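Local coordinates for protein putative phosphatase (Bacteroides thetaiotaomicron, PDB 3KYA) that is a putative phosphatase of unproven activity that binds zinc ions and joins an IPT/TIG domain to a beta-propeller, at residues K103-R114 against V464-E474; M207-G215 against K247-H255. One frame throughout, in Å; residues are numbered along the deposited sequence. Where two conformers were deposited one is given.

Contact 1 of 2, residues K103-R114 against V464-E474. With EDO (1,2-ethanediol), chain C; EDO (1,2-ethanediol), chain J.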
ATOM      1  N   LYS A 103      -8.006  10.821  15.361  1.00 14.17           N
ATOM      2  CA  LYS A 103      -6.727  11.505  15.517  1.00 14.44           C
ATOM      3  C   LYS A 103      -5.631  10.860  14.683  1.00 14.51           C
ATOM      4  O   LYS A 103      -5.631   9.643  14.481  1.00 14.10           O
ATOM      5  CB  LYS A 103      -6.313  11.541  16.991  1.00 14.47           C
ATOM      6  CG  LYS A 103      -7.280  12.333  17.863  1.00 16.23           C
ATOM      7  CD  LYS A 103      -6.743  12.548  19.273  1.00 19.25           C
ATOM      8  CE  LYS A 103      -6.728  11.279  20.089  1.00 21.56           C
ATOM      9  NZ  LYS A 103      -8.111  10.782  20.350  1.00 24.55           N
ATOM     10  N   LYS A 104      -4.693  11.685  14.227  1.00 14.07           N
ATOM     11  CA  LYS A 104      -3.552  11.218  13.444  1.00 14.18           C
ATOM     12  C   LYS A 104      -2.210  11.587  14.071  1.00 14.07           C
ATOM     13  O   LYS A 104      -2.111  12.499  14.890  1.00 13.61           O
ATOM     14  CB  LYS A 104      -3.604  11.816  12.027  1.00 14.03           C
ATOM     15  CG  LYS A 104      -4.689  11.228  11.141  1.00 14.79           C
ATOM     16  CD  LYS A 104      -4.758  11.936   9.784  1.00 16.81           C
ATOM     17  CE  LYS A 104      -5.779  11.273   8.873  1.00 16.26           C
ATOM     18  NZ  LYS A 104      -5.969  12.058   7.608  1.00 18.31           N
HETATM   19  N   MSE A 105      -1.177  10.860  13.664  1.00 14.71           N
HETATM   20  CA  MSE A 105       0.186  11.192  14.037  1.00 15.06           C
HETATM   21  C   MSE A 105       0.519  12.553  13.401  1.00 14.86           C
HETATM   22  O   MSE A 105       0.074  12.865  12.276  1.00 15.41           O
HETATM   23  CB  MSE A 105       1.159  10.119  13.545  1.00 15.60           C
HETATM   24  CG  MSE A 105       0.948   8.752  14.168  1.00 16.93           C
HETATM   25 SE   MSE A 105       1.635   8.678  15.974  0.75 19.73          SE
HETATM   26  CE  MSE A 105       3.469   8.133  15.657  1.00 18.07           C
ATOM     27  N   VAL A 106       1.280  13.367  14.125  1.00 13.42           N
ATOM     28  CA  VAL A 106       1.691  14.675  13.636  1.00 12.87           C
ATOM     29  C   VAL A 106       3.152  14.956  14.000  1.00 12.71           C
ATOM     30  O   VAL A 106       3.665  14.420  14.982  1.00 12.26           O
ATOM     31  CB  VAL A 106       0.796  15.817  14.184  1.00 13.22           C
ATOM     32  CG1 VAL A 106      -0.639  15.691  13.636  1.00 12.87           C
ATOM     33  CG2 VAL A 106       0.801  15.870  15.737  1.00 12.49           C
ATOM     34  N   VAL A 107       3.815  15.793  13.206  1.00 11.95           N
ATOM     35  CA  VAL A 107       5.191  16.187  13.511  1.00 11.59           C
ATOM     36  C   VAL A 107       5.127  17.398  14.452  1.00 11.60           C
ATOM     37  O   VAL A 107       4.278  18.267  14.288  1.00 11.86           O
ATOM     38  CB  VAL A 107       5.995  16.527  12.252  1.00 12.10           C
ATOM     39  CG1 VAL A 107       7.443  16.915  12.608  1.00 11.02           C
ATOM     40  CG2 VAL A 107       5.989  15.341  11.277  1.00 11.25           C
ATOM     41  N   GLY A 108       6.000  17.412  15.451  1.00 11.15           N
ATOM     42  CA  GLY A 108       6.113  18.521  16.412  1.00 11.31           C
ATOM     43  C   GLY A 108       7.570  18.905  16.589  1.00 11.08           C
ATOM     44  O   GLY A 108       8.456  18.251  16.029  1.00 11.24           O
ATOM     45  N   THR A 109       7.823  19.953  17.370  1.00 11.47           N
ATOM     46  CA  THR A 109       9.191  20.390  17.649  1.00 11.70           C
ATOM     47  C   THR A 109       9.381  20.380  19.159  1.00 12.65           C
ATOM     48  O   THR A 109       8.698  21.114  19.873  1.00 12.56           O
ATOM     49  CB  THR A 109       9.487  21.774  17.049  1.00 11.98           C
ATOM     50  OG1 THR A 109       9.271  21.734  15.624  1.00 11.70           O
ATOM     51  CG2 THR A 109      10.956  22.213  17.332  1.00 10.93           C
ATOM     52  N   LEU A 110      10.288  19.526  19.640  1.00 12.93           N
ATOM     53  CA  LEU A 110      10.542  19.383  21.084  1.00 12.91           C
ATOM     54  C   LEU A 110      11.429  20.497  21.645  1.00 13.14           C
ATOM     55  O   LEU A 110      11.092  21.141  22.646  1.00 12.60           O
ATOM     56  CB  LEU A 110      11.241  18.041  21.351  1.00 13.69           C
ATOM     57  CG  LEU A 110      11.565  17.709  22.809  1.00 13.13           C
ATOM     58  CD1 LEU A 110      10.266  17.403  23.581  1.00 14.85           C
ATOM     59  CD2 LEU A 110      12.585  16.582  22.908  1.00 13.81           C
ATOM     60  N   CYS A 111      12.596  20.684  21.041  1.00 12.86           N
ATOM     61  CA  CYS A 111      13.543  21.689  21.530  1.00 13.39           C
ATOM     62  C   CYS A 111      14.531  22.056  20.456  1.00 13.31           C
ATOM     63  O   CYS A 111      14.636  21.361  19.438  1.00 13.85           O
ATOM     64  CB  CYS A 111      14.276  21.186  22.772  1.00 13.06           C
ATOM     65  SG  CYS A 111      15.210  19.673  22.529  1.00 14.92           S
ATOM     66  N   GLY A 112      15.261  23.143  20.690  1.00 13.39           N
ATOM     67  CA  GLY A 112      16.186  23.671  19.699  1.00 13.27           C
ATOM     68  C   GLY A 112      15.475  24.701  18.839  1.00 13.21           C
ATOM     69  O   GLY A 112      14.240  24.744  18.786  1.00 12.79           O
ATOM     70  N   TYR A 113      16.259  25.566  18.204  1.00 13.95           N
ATOM     71  CA  TYR A 113      15.734  26.571  17.288  1.00 14.13           C
ATOM     72  C   TYR A 113      16.849  27.134  16.429  1.00 14.67           C
ATOM     73  O   TYR A 113      18.039  26.974  16.725  1.00 13.69           O
ATOM     74  CB  TYR A 113      15.025  27.716  18.017  1.00 14.35           C
ATOM     75  CG  TYR A 113      15.925  28.645  18.798  1.00 14.37           C
ATOM     76  CD1 TYR A 113      16.381  28.301  20.068  1.00 15.55           C
ATOM     77  CD2 TYR A 113      16.291  29.880  18.285  1.00 15.73           C
ATOM     78  CE1 TYR A 113      17.199  29.163  20.799  1.00 15.31           C
ATOM     79  CE2 TYR A 113      17.100  30.751  19.004  1.00 15.15           C
ATOM     80  CZ  TYR A 113      17.554  30.386  20.259  1.00 15.22           C
ATOM     81  OH  TYR A 113      18.352  31.241  20.979  1.00 13.61           O
ATOM     82  N   ARG A 114      16.441  27.795  15.357  1.00 15.25           N
ATOM     83  CA  ARG A 114      17.363  28.405  14.436  1.00 16.45           C
ATOM     84  C   ARG A 114      16.767  29.761  14.089  1.00 17.49           C
ATOM     85  O   ARG A 114      15.700  29.813  13.451  1.00 16.97           O
ATOM     86  CB  ARG A 114      17.516  27.503  13.205  1.00 16.53           C
ATOM     87  CG  ARG A 114      18.483  27.971  12.174  1.00 16.89           C
ATOM     88  CD  ARG A 114      18.406  27.099  10.914  1.00 15.50           C
ATOM     89  NE  ARG A 114      19.126  27.703   9.797  1.00 14.78           N
ATOM     90  CZ  ARG A 114      20.151  27.176   9.138  1.00 15.74           C
ATOM     91  NH1 ARG A 114      20.607  25.957   9.408  1.00 15.71           N
ATOM     92  NH2 ARG A 114      20.698  27.865   8.139  1.00 17.53           N
ATOM     93  N   VAL A 464      20.065  20.047  10.298  1.00 14.44           N
ATOM     94  CA  VAL A 464      20.169  21.397   9.714  1.00 13.83           C
ATOM     95  C   VAL A 464      19.079  22.359  10.233  1.00 13.31           C
ATOM     96  O   VAL A 464      19.296  23.560  10.319  1.00 12.76           O
ATOM     97  CB  VAL A 464      20.330  21.318   8.160  1.00 13.67           C
ATOM     98  CG1 VAL A 464      20.191  22.687   7.500  1.00 13.94           C
ATOM     99  CG2 VAL A 464      21.707  20.705   7.816  1.00 14.09           C
ATOM    100  N   GLY A 465      17.938  21.829  10.659  1.00 13.47           N
ATOM    101  CA  GLY A 465      16.964  22.660  11.365  1.00 13.22           C
ATOM    102  C   GLY A 465      17.467  23.002  12.775  1.00 12.94           C
ATOM    103  O   GLY A 465      16.983  23.949  13.424  1.00 12.65           O
ATOM    104  N   HIS A 466      18.466  22.240  13.239  1.00 12.42           N
ATOM    105  CA  HIS A 466      19.064  22.385  14.579  1.00 12.06           C
ATOM    106  C   HIS A 466      18.037  22.139  15.694  1.00 11.84           C
ATOM    107  O   HIS A 466      18.048  22.800  16.759  1.00 10.98           O
ATOM    108  CB  HIS A 466      19.741  23.744  14.775  1.00 11.93           C
ATOM    109  CG  HIS A 466      20.690  24.117  13.670  1.00 10.75           C
ATOM    110  ND1 HIS A 466      21.322  23.180  12.879  1.00 10.08           N
ATOM    111  CD2 HIS A 466      21.182  25.323  13.290  1.00 12.30           C
ATOM    112  CE1 HIS A 466      22.105  23.800  12.011  1.00 12.01           C
ATOM    113  NE2 HIS A 466      22.046  25.100  12.246  1.00  9.47           N
ATOM    114  N   THR A 467      17.184  21.150  15.453  1.00 11.80           N
ATOM    115  CA  THR A 467      16.098  20.802  16.359  1.00 11.47           C
ATOM    116  C   THR A 467      15.924  19.300  16.581  1.00 11.90           C
ATOM    117  O   THR A 467      16.392  18.450  15.785  1.00 11.39           O
ATOM    118  CB  THR A 467      14.741  21.287  15.788  1.00 11.73           C
ATOM    119  OG1 THR A 467      14.614  20.856  14.422  1.00 12.68           O
ATOM    120  CG2 THR A 467      14.628  22.813  15.822  1.00 10.98           C
ATOM    121  N   ILE A 468      15.266  18.992  17.693  1.00 10.85           N
ATOM    122  CA  ILE A 468      14.776  17.657  17.957  1.00 10.96           C
ATOM    123  C   ILE A 468      13.278  17.766  17.680  1.00 10.88           C
ATOM    124  O   ILE A 468      12.594  18.622  18.269  1.00 10.31           O
ATOM    125  CB  ILE A 468      15.001  17.183  19.393  1.00 10.93           C
ATOM    126  CG1 ILE A 468      16.493  17.177  19.764  1.00 11.41           C
ATOM    127  CG2 ILE A 468      14.393  15.808  19.574  1.00 10.40           C
ATOM    128  CD1 ILE A 468      17.390  16.288  18.876  1.00 10.67           C
ATOM    129  N   ARG A 469      12.787  16.931  16.760  1.00 10.76           N
ATOM    130  CA  ARG A 469      11.389  16.893  16.355  1.00 11.08           C
ATOM    131  C   ARG A 469      10.735  15.645  16.940  1.00 11.52           C
ATOM    132  O   ARG A 469      11.423  14.708  17.352  1.00 12.34           O
ATOM    133  CB  ARG A 469      11.251  16.843  14.832  1.00 11.01           C
ATOM    134  CG  ARG A 469      12.048  17.868  14.062  1.00  9.89           C
ATOM    135  CD  ARG A 469      11.532  19.266  14.228  1.00 11.66           C
ATOM    136  NE  ARG A 469      10.240  19.492  13.582  1.00 12.28           N
ATOM    137  CZ  ARG A 469      10.065  19.736  12.285  1.00 11.76           C
ATOM    138  NH1 ARG A 469      11.094  19.761  11.440  1.00 12.27           N
ATOM    139  NH2 ARG A 469       8.837  19.961  11.825  1.00 10.45           N
ATOM    140  N   THR A 470       9.412  15.657  17.008  1.00 12.46           N
ATOM    141  CA  THR A 470       8.660  14.510  17.470  1.00 12.63           C
ATOM    142  C   THR A 470       7.671  14.088  16.399  1.00 12.53           C
ATOM    143  O   THR A 470       7.261  14.907  15.582  1.00 12.16           O
ATOM    144  CB  THR A 470       7.849  14.812  18.755  1.00 13.12           C
ATOM    145  OG1 THR A 470       6.977  15.927  18.535  1.00 13.74           O
ATOM    146  CG2 THR A 470       8.779  15.117  19.925  1.00 13.00           C
ATOM    147  N   ILE A 471       7.323  12.804  16.382  1.00 12.68           N
ATOM    148  CA  ILE A 471       6.204  12.318  15.570  1.00 12.43           C
ATOM    149  C   ILE A 471       5.380  11.542  16.573  1.00 12.39           C
ATOM    150  O   ILE A 471       5.841  10.528  17.113  1.00 13.00           O
ATOM    151  CB  ILE A 471       6.595  11.436  14.400  1.00 12.89           C
ATOM    152  CG1 ILE A 471       7.609  12.166  13.515  1.00 13.42           C
ATOM    153  CG2 ILE A 471       5.317  11.059  13.610  1.00 13.15           C
ATOM    154  CD1 ILE A 471       8.175  11.324  12.339  1.00 14.44           C
ATOM    155  N   SER A 472       4.174  12.028  16.841  1.00 12.39           N
ATOM    156  CA  SER A 472       3.316  11.440  17.868  1.00 13.22           C
ATOM    157  C   SER A 472       1.868  11.801  17.614  1.00 13.72           C
ATOM    158  O   SER A 472       1.579  12.696  16.816  1.00 12.38           O
ATOM    159  CB  SER A 472       3.725  11.949  19.249  1.00 13.27           C
ATOM    160  OG  SER A 472       3.620  13.353  19.319  1.00 14.54           O
HETATM  161  N   MSE A 473       0.965  11.147  18.344  1.00 14.93           N
HETATM  162  CA  MSE A 473      -0.474  11.374  18.182  0.50 15.59           C
HETATM  163  C   MSE A 473      -0.855  12.796  18.565  1.00 15.90           C
HETATM  164  O   MSE A 473      -0.468  13.279  19.631  1.00 15.98           O
HETATM  165  CB  MSE A 473      -1.278  10.399  19.050  0.50 15.88           C
HETATM  166  CG  MSE A 473      -1.147   8.943  18.658  0.50 16.77           C
HETATM  167 SE   MSE A 473      -1.804   8.649  16.870  0.38 22.05          SE
HETATM  168  CE  MSE A 473      -3.612   9.295  17.183  0.50 20.18           C
ATOM    169  N   GLU A 474      -1.616  13.481  17.712  1.00 16.44           N
ATOM    170  CA  GLU A 474      -2.047  14.837  18.056  1.00 17.45           C
ATOM    171  C   GLU A 474      -2.902  14.810  19.337  1.00 19.26           C
ATOM    172  O   GLU A 474      -3.557  13.812  19.630  1.00 18.01           O
ATOM    173  CB  GLU A 474      -2.819  15.494  16.915  1.00 17.27           C
ATOM    174  CG  GLU A 474      -4.057  14.745  16.501  1.00 16.42           C
ATOM    175  CD  GLU A 474      -4.749  15.364  15.304  1.00 16.19           C
ATOM    176  OE1 GLU A 474      -4.727  16.604  15.152  1.00 15.25           O
ATOM    177  OE2 GLU A 474      -5.347  14.595  14.532  1.00 13.86           O
TER
HETATM  178  C1  EDO C   2      -3.903  15.838  12.051  1.00 29.44           C
HETATM  179  O1  EDO C   2      -4.121  17.159  12.560  1.00 28.17           O
HETATM  180  C2  EDO C   2      -3.076  15.887  10.778  1.00 28.99           C
HETATM  181  O2  EDO C   2      -3.855  16.449   9.717  1.00 29.92           O
HETATM  182  C1  EDO J   9      10.387  24.840  22.294  1.00 55.03           C
HETATM  183  O1  EDO J   9       9.056  24.340  22.472  1.00 54.49           O
HETATM  184  C2  EDO J   9      10.843  24.595  20.855  1.00 55.48           C
HETATM  185  O2  EDO J   9      11.824  25.567  20.459  1.00 55.19           O
HETATM  186  O   HOH W   1       4.470  15.193  17.536  1.00  9.68           O
HETATM  187  O   HOH W   2      19.261  24.842  18.027  1.00 11.78           O

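Contact 2 of 2, residues M207-G215 against K247-H255. With EDO (1,2-ethanediol), chain B.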
HETATM    1  N   MSE A 207      27.678   1.921  28.534  1.00 13.72           N
HETATM    2  CA  MSE A 207      27.396   2.638  27.296  1.00 14.02           C
HETATM    3  C   MSE A 207      28.578   2.335  26.392  1.00 14.45           C
HETATM    4  O   MSE A 207      29.727   2.461  26.825  1.00 13.76           O
HETATM    5  CB  MSE A 207      27.290   4.141  27.546  1.00 14.40           C
HETATM    6  CG  MSE A 207      26.963   4.959  26.287  1.00 14.59           C
HETATM    7 SE   MSE A 207      27.003   6.891  26.561  0.75 14.52          SE
HETATM    8  CE  MSE A 207      25.351   7.184  27.582  1.00 15.23           C
ATOM      9  N   ILE A 208      28.297   1.920  25.155  1.00 13.90           N
ATOM     10  CA  ILE A 208      29.316   1.547  24.179  1.00 14.65           C
ATOM     11  C   ILE A 208      29.289   2.609  23.086  1.00 14.52           C
ATOM     12  O   ILE A 208      28.265   2.795  22.426  1.00 14.91           O
ATOM     13  CB  ILE A 208      29.040   0.127  23.626  1.00 14.55           C
ATOM     14  CG1 ILE A 208      29.084  -0.905  24.771  1.00 15.72           C
ATOM     15  CG2 ILE A 208      30.053  -0.231  22.527  1.00 15.14           C
ATOM     16  CD1 ILE A 208      28.405  -2.235  24.476  1.00 17.32           C
ATOM     17  N   VAL A 209      30.406   3.307  22.915  1.00 14.95           N
ATOM     18  CA  VAL A 209      30.508   4.446  22.023  1.00 14.74           C
ATOM     19  C   VAL A 209      31.522   4.254  20.902  1.00 15.27           C
ATOM     20  O   VAL A 209      32.712   4.027  21.165  1.00 14.78           O
ATOM     21  CB  VAL A 209      30.922   5.702  22.821  1.00 15.20           C
ATOM     22  CG1 VAL A 209      31.075   6.907  21.897  1.00 14.19           C
ATOM     23  CG2 VAL A 209      29.916   5.982  23.934  1.00 14.91           C
ATOM     24  N   ALA A 210      31.045   4.374  19.657  1.00 15.22           N
ATOM     25  CA  ALA A 210      31.890   4.259  18.464  1.00 15.24           C
ATOM     26  C   ALA A 210      32.358   5.639  17.983  1.00 15.51           C
ATOM     27  O   ALA A 210      31.578   6.601  17.976  1.00 15.41           O
ATOM     28  CB  ALA A 210      31.126   3.503  17.316  1.00 14.72           C
ATOM     29  N   ILE A 211      33.630   5.736  17.583  1.00 15.32           N
ATOM     30  CA  ILE A 211      34.200   6.987  17.095  1.00 15.83           C
ATOM     31  C   ILE A 211      34.901   6.739  15.746  1.00 15.75           C
ATOM     32  O   ILE A 211      35.294   5.617  15.466  1.00 15.73           O
ATOM     33  CB  ILE A 211      35.183   7.629  18.106  1.00 16.19           C
ATOM     34  CG1 ILE A 211      36.466   6.787  18.251  1.00 17.41           C
ATOM     35  CG2 ILE A 211      34.487   7.837  19.457  1.00 16.72           C
ATOM     36  CD1 ILE A 211      37.548   7.476  19.034  1.00 22.31           C
ATOM     37  N   ASP A 212      35.062   7.799  14.956  1.00 15.82           N
ATOM     38  CA  ASP A 212      35.604   7.736  13.571  1.00 15.95           C
ATOM     39  C   ASP A 212      36.971   8.412  13.551  1.00 16.03           C
ATOM     40  O   ASP A 212      37.068   9.641  13.490  1.00 16.73           O
ATOM     41  CB  ASP A 212      34.621   8.431  12.621  1.00 15.92           C
ATOM     42  CG  ASP A 212      34.791   8.019  11.158  1.00 16.99           C
ATOM     43  OD1 ASP A 212      35.909   7.637  10.752  1.00 14.67           O
ATOM     44  OD2 ASP A 212      33.773   8.084  10.417  1.00 17.94           O
ATOM     45  N   TYR A 213      38.031   7.612  13.589  1.00 16.12           N
ATOM     46  CA  TYR A 213      39.375   8.145  13.755  1.00 16.12           C
ATOM     47  C   TYR A 213      40.424   7.309  13.027  1.00 16.19           C
ATOM     48  O   TYR A 213      40.264   6.099  12.879  1.00 15.33           O
ATOM     49  CB  TYR A 213      39.656   8.189  15.272  1.00 16.68           C
ATOM     50  CG  TYR A 213      41.018   8.694  15.707  1.00 16.60           C
ATOM     51  CD1 TYR A 213      41.378  10.024  15.539  1.00 16.86           C
ATOM     52  CD2 TYR A 213      41.916   7.850  16.363  1.00 17.32           C
ATOM     53  CE1 TYR A 213      42.618  10.494  15.959  1.00 16.51           C
ATOM     54  CE2 TYR A 213      43.157   8.306  16.780  1.00 16.66           C
ATOM     55  CZ  TYR A 213      43.503   9.628  16.579  1.00 16.85           C
ATOM     56  OH  TYR A 213      44.738  10.079  16.997  1.00 18.83           O
ATOM     57  N   ASP A 214      41.475   7.974  12.549  1.00 16.81           N
ATOM     58  CA  ASP A 214      42.593   7.310  11.851  1.00 17.69           C
ATOM     59  C   ASP A 214      43.949   7.998  12.117  1.00 17.85           C
ATOM     60  O   ASP A 214      44.880   7.875  11.317  1.00 17.47           O
ATOM     61  CB  ASP A 214      42.320   7.243  10.340  1.00 18.24           C
ATOM     62  CG  ASP A 214      42.303   8.608   9.683  1.00 20.17           C
ATOM     63  OD1 ASP A 214      42.621   9.611  10.361  1.00 22.21           O
ATOM     64  OD2 ASP A 214      41.984   8.679   8.479  1.00 23.23           O
ATOM     65  N   GLY A 215      44.054   8.709  13.241  1.00 17.89           N
ATOM     66  CA  GLY A 215      45.274   9.445  13.598  1.00 18.51           C
ATOM     67  C   GLY A 215      46.470   8.587  13.981  1.00 19.00           C
ATOM     68  O   GLY A 215      47.594   9.097  14.094  1.00 19.14           O
ATOM     69  N   LYS A 247      40.463   1.353  12.893  1.00 15.39           N
ATOM     70  CA  LYS A 247      40.418   2.689  12.296  1.00 15.69           C
ATOM     71  C   LYS A 247      39.104   2.898  11.562  1.00 15.42           C
ATOM     72  O   LYS A 247      38.446   1.935  11.165  1.00 15.71           O
ATOM     73  CB  LYS A 247      41.559   2.959  11.302  1.00 16.22           C
ATOM     74  CG  LYS A 247      41.582   2.058  10.080  1.00 16.86           C
ATOM     75  CD  LYS A 247      42.713   2.452   9.124  1.00 18.97           C
ATOM     76  CE  LYS A 247      42.816   1.482   7.988  1.00 20.56           C
ATOM     77  NZ  LYS A 247      43.896   1.836   7.016  1.00 20.31           N
ATOM     78  N   GLN A 248      38.742   4.160  11.382  1.00 15.08           N
ATOM     79  CA  GLN A 248      37.593   4.541  10.561  1.00 15.01           C
ATOM     80  C   GLN A 248      36.285   3.807  10.866  1.00 14.78           C
ATOM     81  O   GLN A 248      35.564   3.369   9.956  1.00 14.47           O
ATOM     82  CB  GLN A 248      37.976   4.340   9.087  1.00 14.93           C
ATOM     83  CG  GLN A 248      39.185   5.154   8.678  1.00 16.28           C
ATOM     84  CD  GLN A 248      39.573   4.926   7.240  1.00 16.01           C
ATOM     85  OE1 GLN A 248      39.833   3.801   6.827  1.00 18.39           O
ATOM     86  NE2 GLN A 248      39.614   5.993   6.471  1.00 17.39           N
ATOM     87  N   CYS A 249      35.977   3.668  12.150  1.00 14.78           N
ATOM     88  CA  CYS A 249      34.724   3.034  12.559  1.00 14.85           C
ATOM     89  C   CYS A 249      33.565   4.018  12.359  1.00 14.79           C
ATOM     90  O   CYS A 249      33.708   5.213  12.630  1.00 14.92           O
ATOM     91  CB  CYS A 249      34.812   2.595  14.011  1.00 14.92           C
ATOM     92  SG  CYS A 249      33.398   1.666  14.587  1.00 15.50           S
ATOM     93  N   ASN A 250      32.422   3.525  11.882  1.00 15.07           N
ATOM     94  CA  ASN A 250      31.243   4.366  11.658  1.00 14.76           C
ATOM     95  C   ASN A 250      30.086   3.999  12.603  1.00 14.71           C
ATOM     96  O   ASN A 250      29.030   4.619  12.546  1.00 15.26           O
ATOM     97  CB  ASN A 250      30.746   4.258  10.212  1.00 14.72           C
ATOM     98  CG  ASN A 250      31.869   4.386   9.178  1.00 15.70           C
ATOM     99  OD1 ASN A 250      31.962   3.557   8.270  1.00 16.36           O
ATOM    100  ND2 ASN A 250      32.740   5.390   9.337  1.00 13.26           N
ATOM    101  N   GLY A 251      30.264   2.976  13.430  1.00 14.65           N
ATOM    102  CA  GLY A 251      29.215   2.561  14.358  1.00 14.61           C
ATOM    103  C   GLY A 251      29.462   1.201  14.977  1.00 14.51           C
ATOM    104  O   GLY A 251      30.227   0.389  14.432  1.00 13.89           O
ATOM    105  N   ALA A 252      28.815   0.971  16.122  1.00 14.59           N
ATOM    106  CA  ALA A 252      28.883  -0.292  16.852  1.00 14.79           C
ATOM    107  C   ALA A 252      27.486  -0.626  17.381  1.00 15.25           C
ATOM    108  O   ALA A 252      26.804   0.248  17.922  1.00 15.30           O
ATOM    109  CB  ALA A 252      29.905  -0.215  17.985  1.00 14.25           C
ATOM    110  N   THR A 253      27.075  -1.882  17.237  1.00 15.78           N
ATOM    111  CA  THR A 253      25.723  -2.325  17.597  1.00 15.98           C
ATOM    112  C   THR A 253      25.747  -3.637  18.375  1.00 15.86           C
ATOM    113  O   THR A 253      26.557  -4.524  18.070  1.00 16.23           O
ATOM    114  CB  THR A 253      24.873  -2.544  16.325  1.00 16.52           C
ATOM    115  OG1 THR A 253      25.005  -1.405  15.459  1.00 17.64           O
ATOM    116  CG2 THR A 253      23.395  -2.763  16.675  1.00 15.47           C
ATOM    117  N   ILE A 254      24.843  -3.760  19.353  1.00 15.09           N
ATOM    118  CA  ILE A 254      24.713  -4.946  20.199  1.00 14.76           C
ATOM    119  C   ILE A 254      23.593  -5.861  19.708  1.00 14.70           C
ATOM    120  O   ILE A 254      22.495  -5.376  19.369  1.00 14.04           O
ATOM    121  CB  ILE A 254      24.439  -4.532  21.683  1.00 15.29           C
ATOM    122  CG1 ILE A 254      25.698  -3.923  22.301  1.00 16.47           C
ATOM    123  CG2 ILE A 254      23.998  -5.717  22.529  1.00 15.16           C
ATOM    124  CD1 ILE A 254      26.843  -4.929  22.551  1.00 15.73           C
ATOM    125  N   HIS A 255      23.860  -7.170  19.650  1.00 14.04           N
ATOM    126  CA  HIS A 255      22.833  -8.138  19.256  1.00 14.52           C
ATOM    127  C   HIS A 255      21.797  -8.199  20.387  1.00 14.98           C
ATOM    128  O   HIS A 255      22.160  -8.479  21.528  1.00 15.35           O
ATOM    129  CB  HIS A 255      23.414  -9.525  18.990  1.00 14.39           C
ATOM    130  CG  HIS A 255      22.463 -10.439  18.290  1.00 14.00           C
ATOM    131  ND1 HIS A 255      21.567 -11.236  18.961  1.00 13.08           N
ATOM    132  CD2 HIS A 255      22.236 -10.647  16.966  1.00 13.39           C
ATOM    133  CE1 HIS A 255      20.841 -11.914  18.087  1.00 15.39           C
ATOM    134  NE2 HIS A 255      21.225 -11.572  16.867  1.00 13.66           N
TER
HETATM  135  C1  EDO B   1      34.335   8.096   6.923  1.00 34.88           C
HETATM  136  O1  EDO B   1      33.799   8.885   8.000  1.00 35.84           O
HETATM  137  C2  EDO B   1      35.682   7.503   7.323  1.00 32.13           C
HETATM  138  O2  EDO B   1      35.511   6.388   8.202  1.00 33.10           O
HETATM  139  O   HOH W   3      27.985   2.272  19.683  1.00 16.07           O
HETATM  140  O   HOH W   4      37.620   4.685  14.436  1.00 12.90           O
HETATM  141  O   HOH W   5      39.195   8.555   7.735  1.00 25.72           O

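Contact 1 of 2, residues K103-R114 against V464-E474
Two successive bends in Arg469, chi2 and chi3 both -70°, fold its chain back over the neighbouring strand, so that NE comes to Gly108 O while NH2 lies 3.4 Å from Val107 CG1. NE donates to Gly108 O at 3.3 Å in a bent bond, and the backbone N of Thr470 reaches that same oxygen from the opposite face of its carbonyl plane. Asp434 and Asp462 hold the far end of the guanidinium in salt bridges, and Asp434 also binds the hydroxyl of Thr109. Regular antiparallel pairing links Val106 to Ser472 and Gly108 to Thr470, with a water gripping Val106 O, Thr470 OG1 and Ser472 OG beside it. Glu474 extends the pairing past the end of the strand: its N donates to Lys104 O, and its OE2, also bonded to Tyr101 OH, takes Lys104 N at 3.0 Å on the anti side of the carboxylate. A classic beta bulge then sets Leu110 and Cys111 opposite Ile468. Leu110 CD2 lies alongside Ile468 CG2 at 3.9 Å, both chains resting on Ile167 of the neighbouring sheet. Arg114, extended from CG to NE, crosses the His466 side chain obliquely, guanidinium and ring planes 28° apart, and NH1 meets Val464 O in the carbonyl plane at 2.9 Å. Exchanging Arg114 for an alanine would probably leave Val464 O without this donor and take away the chain that packs beside His466. Strand 105-110 pairs with 467-473 and so completes a blade whose other main strands, 446-452 and 457-462, come from the C-terminal end: the velcro closure typical of beta-propellers.

Contact 2 of 2, residues M207-G215 against K247-H255
Ile208 to Asp214 and Lys247 to Ile254 run nearly antiparallel, their end-to-end directions 164° apart, but Gln248 N to Tyr213 O, at 2.9 Å and almost straight, is the one direct backbone bond between them. Water supplies the remaining bridges: one molecule donates to both Ile208 O and Ala252 O, and another donates to Ile211 O while accepting from Tyr213 N and Cys249 N. Small side chains permit this approach. The methyl of Ala210 sits with its CB 3.6 Å from Gly251 CA and 4.0 Å from Ala252 CB, and Cys249 SG also lies against it, at 4.0 Å, while accepting a hydrogen bond from Gly251 N. Farther along, Ile208 and Ile254 cross at about a right angle, and their CD1 atoms meet at 3.7 Å. The polar end is organised by Asp212. With CG anti to the backbone N (chi1 -160°), its carboxylate turns toward Asn250, and OD2 receives a weak hydrogen bond from Asn250 ND2 at 3.1 Å, with carboxylate and amide planes 57° apart, and makes a salt bridge to Arg189. An ethanediol, probably from the crystallisation liquor, bridges Asp212 and Asn250. Beyond it, a water links Asp214 OD2 to Gln248 NE2. Apolar contact with water-mediated backbone bridging joins the second strand of one four-stranded antiparallel sheet to the first strand of the next, the packing of adjacent blades in a beta-propeller.

How the contacts relate
The two contacts illustrate two different joints in one propeller: closure within a blade and packing between blades. Contact 1 lies within one blade, where strands far apart in sequence share a sheet; contact 2 lies between successive blades and is nested inside the long loop that contact 1 closes. No strand is common to both, and their centres are 28 Å apart. Contact 1 is partly buried, with a few exposed residues, and buries 1214 Å² through direct backbone bonds reinforced by charged side chains. Contact 2 is more fully buried yet covers only 479 Å², relying on alanine and isoleucine contacts, bridging waters and a single direct backbone bond, with a carboxylate at one end.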